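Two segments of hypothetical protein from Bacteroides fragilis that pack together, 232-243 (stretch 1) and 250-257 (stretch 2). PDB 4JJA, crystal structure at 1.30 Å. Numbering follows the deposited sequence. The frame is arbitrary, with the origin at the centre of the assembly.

Stretch 1 232-243: SICLFEGTPVSL
Stretch 2 250-257: PFQVYGHP

Ser232 and Ile233 lie in a helix that begins earlier in the chain; Cys234 to Glu237 form a 3-10 segment. The stretch then extends through Val241 (phi/psi -75/136) and Ser242 (-76/141) to Leu243 (-112/19). Thr239 braces the turn: its OG1 donates to Phe236 O at 2.7 Å and accepts Val241 N at 3.0 Å. The second stretch turns at Phe251, whose phi/psi of 65/14 is left-handed, and runs as a strand through Val253 (-143/164), Tyr254 (-146/147), Gly255 (-178/175) and His256 (-161/149).

Backbone pairing is antiparallel, with Val241 facing His256, Ser242 facing Gly255 and Leu243 facing Tyr254. A single bridge, CA-CA 5.4 Å, matches donors to acceptors: Ser242 N donates to Gly255 O at 2.9 Å, and Gly255 N to Ser242 O at 3.0 Å. CA-H...O contacts extend the register, Tyr254 CA to Ser242 O at 3.2 Å and Leu243 CA to Val253 O at 3.3 Å. Beyond them, Phe251 N donates to Leu243 O at 2.8 Å, tying the turn to the first stretch.

The rule is one backbone bridge with apolar side chains packed around it. Phe251 (chi1 m, chi2 -82°) receives Leu243 (p, p) over one face, where aliphatic C-H meets pi electrons: CD1 lies 3.7 Å from the ring centroid. Ile233 (m, m) places CG2 4.0 Å from Phe251 CD1, while Cys234 (t) brings CB to 3.9 Å from Phe251 CE1. Phe251 O, buried here, finds no hydrogen-bonding partner.

Tyr254 (p, chi2 -86°) meets Phe236 (m, chi2 -62°) with planes 27° apart; the rings barely overlap. Phe236 CZ still lies over one Tyr254 face, and Phe236 CE2 comes to 3.4 Å from Tyr254 CB. Val241 (t) sets CG1 at the Tyr254 ring edge, 4.0 Å from Tyr254 CB.

His256 (t, chi2 -80°) turns its ring edge to the backbone, CD2 3.3 Å from Pro240 O.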

# COMPACT_ATOMS: atom_id res chain seq x y z
N SER A 232 -1.08 -11.96 -2.23
CA SER A 232 -1.24 -13.15 -3.08
C SER A 232 -2.34 -12.92 -4.12
O SER A 232 -2.17 -13.18 -5.30
CB SER A 232 -1.59 -14.38 -2.22
OG SER A 232 -0.56 -14.67 -1.30
N ILE A 233 -3.45 -12.39 -3.70
CA ILE A 233 -4.64 -12.31 -4.54
C ILE A 233 -4.62 -11.15 -5.52
O ILE A 233 -5.14 -11.27 -6.61
CB ILE A 233 -5.93 -12.32 -3.65
CG1 ILE A 233 -6.01 -13.65 -2.93
CG2 ILE A 233 -7.23 -12.07 -4.44
CD1 ILE A 233 -6.25 -14.87 -3.80
N CYS A 234 -3.96 -10.05 -5.20
CA CYS A 234 -3.89 -8.92 -6.11
C CYS A 234 -3.11 -9.28 -7.38
O CYS A 234 -3.30 -8.63 -8.39
CB CYS A 234 -3.26 -7.67 -5.44
SG CYS A 234 -3.61 -6.13 -6.30
N LEU A 235 -2.31 -10.34 -7.35
CA LEU A 235 -1.68 -10.80 -8.60
C LEU A 235 -2.68 -11.13 -9.68
O LEU A 235 -2.35 -11.08 -10.88
CB LEU A 235 -0.73 -11.96 -8.30
CG LEU A 235 0.38 -11.63 -7.28
CD1 LEU A 235 1.23 -12.89 -7.06
CD2 LEU A 235 1.24 -10.46 -7.71
N PHE A 236 -3.90 -11.48 -9.29
CA PHE A 236 -4.93 -11.73 -10.28
C PHE A 236 -5.33 -10.52 -11.09
O PHE A 236 -5.94 -10.66 -12.15
CB PHE A 236 -6.19 -12.36 -9.67
CG PHE A 236 -6.06 -13.81 -9.29
CD1 PHE A 236 -5.79 -14.76 -10.25
CD2 PHE A 236 -6.26 -14.25 -7.99
CE1 PHE A 236 -5.77 -16.10 -9.94
CE2 PHE A 236 -6.21 -15.61 -7.66
CZ PHE A 236 -5.95 -16.53 -8.65
N GLU A 237 -4.95 -9.33 -10.66
CA GLU A 237 -5.20 -8.14 -11.49
C GLU A 237 -4.36 -8.18 -12.76
O GLU A 237 -4.62 -7.41 -13.66
CB GLU A 237 -4.96 -6.87 -10.69
CG GLU A 237 -6.01 -6.81 -9.56
CD GLU A 237 -6.52 -5.52 -9.07
OE1 GLU A 237 -5.81 -4.53 -9.15
OE2 GLU A 237 -7.65 -5.54 -8.51
N GLY A 238 -3.35 -9.03 -12.83
CA GLY A 238 -2.60 -9.30 -14.04
C GLY A 238 -3.15 -10.43 -14.87
O GLY A 238 -2.38 -10.97 -15.68
N THR A 239 -4.42 -10.78 -14.68
CA THR A 239 -5.09 -11.90 -15.32
C THR A 239 -6.54 -11.51 -15.52
O THR A 239 -6.99 -10.49 -14.98
CB THR A 239 -5.06 -13.18 -14.42
OG1 THR A 239 -6.09 -13.09 -13.42
CG2 THR A 239 -3.69 -13.46 -13.80
N PRO A 240 -7.35 -12.35 -16.20
CA PRO A 240 -8.79 -12.09 -16.29
C PRO A 240 -9.64 -12.58 -15.12
O PRO A 240 -10.87 -12.46 -15.14
CB PRO A 240 -9.20 -12.82 -17.56
CG PRO A 240 -8.03 -13.46 -18.07
CD PRO A 240 -6.92 -13.39 -17.12
N VAL A 241 -9.02 -13.17 -14.13
CA VAL A 241 -9.73 -13.81 -13.01
C VAL A 241 -10.28 -12.72 -12.09
O VAL A 241 -9.59 -11.76 -11.76
CB VAL A 241 -8.77 -14.75 -12.24
CG1 VAL A 241 -9.41 -15.33 -11.05
CG2 VAL A 241 -8.24 -15.83 -13.17
N SER A 242 -11.53 -12.87 -11.66
CA SER A 242 -12.09 -11.98 -10.65
C SER A 242 -11.53 -12.35 -9.27
O SER A 242 -11.44 -13.53 -8.92
CB SER A 242 -13.63 -12.12 -10.58
OG SER A 242 -14.16 -11.36 -9.47
N LEU A 243 -11.26 -11.31 -8.48
CA LEU A 243 -10.84 -11.48 -7.10
C LEU A 243 -11.92 -10.98 -6.13
O LEU A 243 -11.66 -10.72 -4.94
CB LEU A 243 -9.47 -10.86 -6.85
CG LEU A 243 -9.26 -9.41 -7.27
CD1 LEU A 243 -9.98 -8.40 -6.38
CD2 LEU A 243 -7.76 -9.09 -7.27
N PRO A 250 -14.38 -9.10 -1.36
CA PRO A 250 -13.26 -8.69 -2.22
C PRO A 250 -11.93 -9.07 -1.63
O PRO A 250 -11.69 -8.97 -0.45
CB PRO A 250 -13.42 -7.18 -2.31
CG PRO A 250 -14.10 -6.81 -1.05
CD PRO A 250 -15.08 -7.96 -0.76
N PHE A 251 -11.05 -9.53 -2.52
CA PHE A 251 -9.71 -10.01 -2.17
C PHE A 251 -9.70 -11.25 -1.31
O PHE A 251 -8.64 -11.66 -0.84
CB PHE A 251 -8.78 -8.92 -1.60
CG PHE A 251 -8.39 -7.90 -2.63
CD1 PHE A 251 -7.36 -8.14 -3.51
CD2 PHE A 251 -9.08 -6.73 -2.75
CE1 PHE A 251 -7.04 -7.21 -4.47
CE2 PHE A 251 -8.74 -5.82 -3.70
CZ PHE A 251 -7.75 -6.06 -4.57
N GLN A 252 -10.85 -11.93 -1.20
CA GLN A 252 -10.97 -13.11 -0.35
C GLN A 252 -11.50 -14.32 -1.08
O GLN A 252 -11.80 -15.34 -0.49
CB GLN A 252 -11.85 -12.80 0.86
CG GLN A 252 -11.30 -11.70 1.77
CD GLN A 252 -12.39 -11.03 2.56
OE1 GLN A 252 -12.76 -11.55 3.62
NE2 GLN A 252 -12.96 -9.96 2.03
N VAL A 253 -11.67 -14.17 -2.41
CA VAL A 253 -12.14 -15.21 -3.32
C VAL A 253 -11.40 -15.07 -4.64
O VAL A 253 -10.82 -14.00 -4.91
CB VAL A 253 -13.68 -15.11 -3.55
CG1 VAL A 253 -14.49 -15.14 -2.25
CG2 VAL A 253 -14.00 -13.86 -4.38
N TYR A 254 -11.46 -16.11 -5.47
CA TYR A 254 -11.07 -15.94 -6.86
C TYR A 254 -11.92 -16.83 -7.74
O TYR A 254 -12.33 -17.90 -7.32
CB TYR A 254 -9.57 -16.15 -7.11
CG TYR A 254 -9.06 -17.54 -6.89
CD1 TYR A 254 -8.66 -17.95 -5.61
CD2 TYR A 254 -8.94 -18.44 -7.93
CE1 TYR A 254 -8.11 -19.22 -5.42
CE2 TYR A 254 -8.42 -19.69 -7.73
CZ TYR A 254 -8.00 -20.09 -6.49
OH TYR A 254 -7.47 -21.35 -6.28
N GLY A 255 -12.22 -16.38 -8.95
CA GLY A 255 -13.01 -17.21 -9.83
C GLY A 255 -13.21 -16.56 -11.18
O GLY A 255 -12.85 -15.42 -11.40
N HIS A 256 -13.84 -17.30 -12.09
CA HIS A 256 -13.99 -16.84 -13.47
C HIS A 256 -15.12 -17.64 -14.10
O HIS A 256 -15.34 -18.80 -13.74
CB HIS A 256 -12.66 -17.11 -14.20
CG HIS A 256 -12.59 -16.59 -15.59
ND1 HIS A 256 -13.18 -17.25 -16.65
CD2 HIS A 256 -12.12 -15.42 -16.07
CE1 HIS A 256 -13.03 -16.52 -17.73
NE2 HIS A 256 -12.39 -15.40 -17.42
N PRO A 257 -15.85 -17.02 -15.05
CA PRO A 257 -16.97 -17.79 -15.66
C PRO A 257 -16.60 -19.07 -16.39
O PRO A 257 -17.45 -19.92 -16.56
CB PRO A 257 -17.59 -16.81 -16.62
CG PRO A 257 -16.87 -15.56 -16.51
CD PRO A 257 -15.80 -15.63 -15.51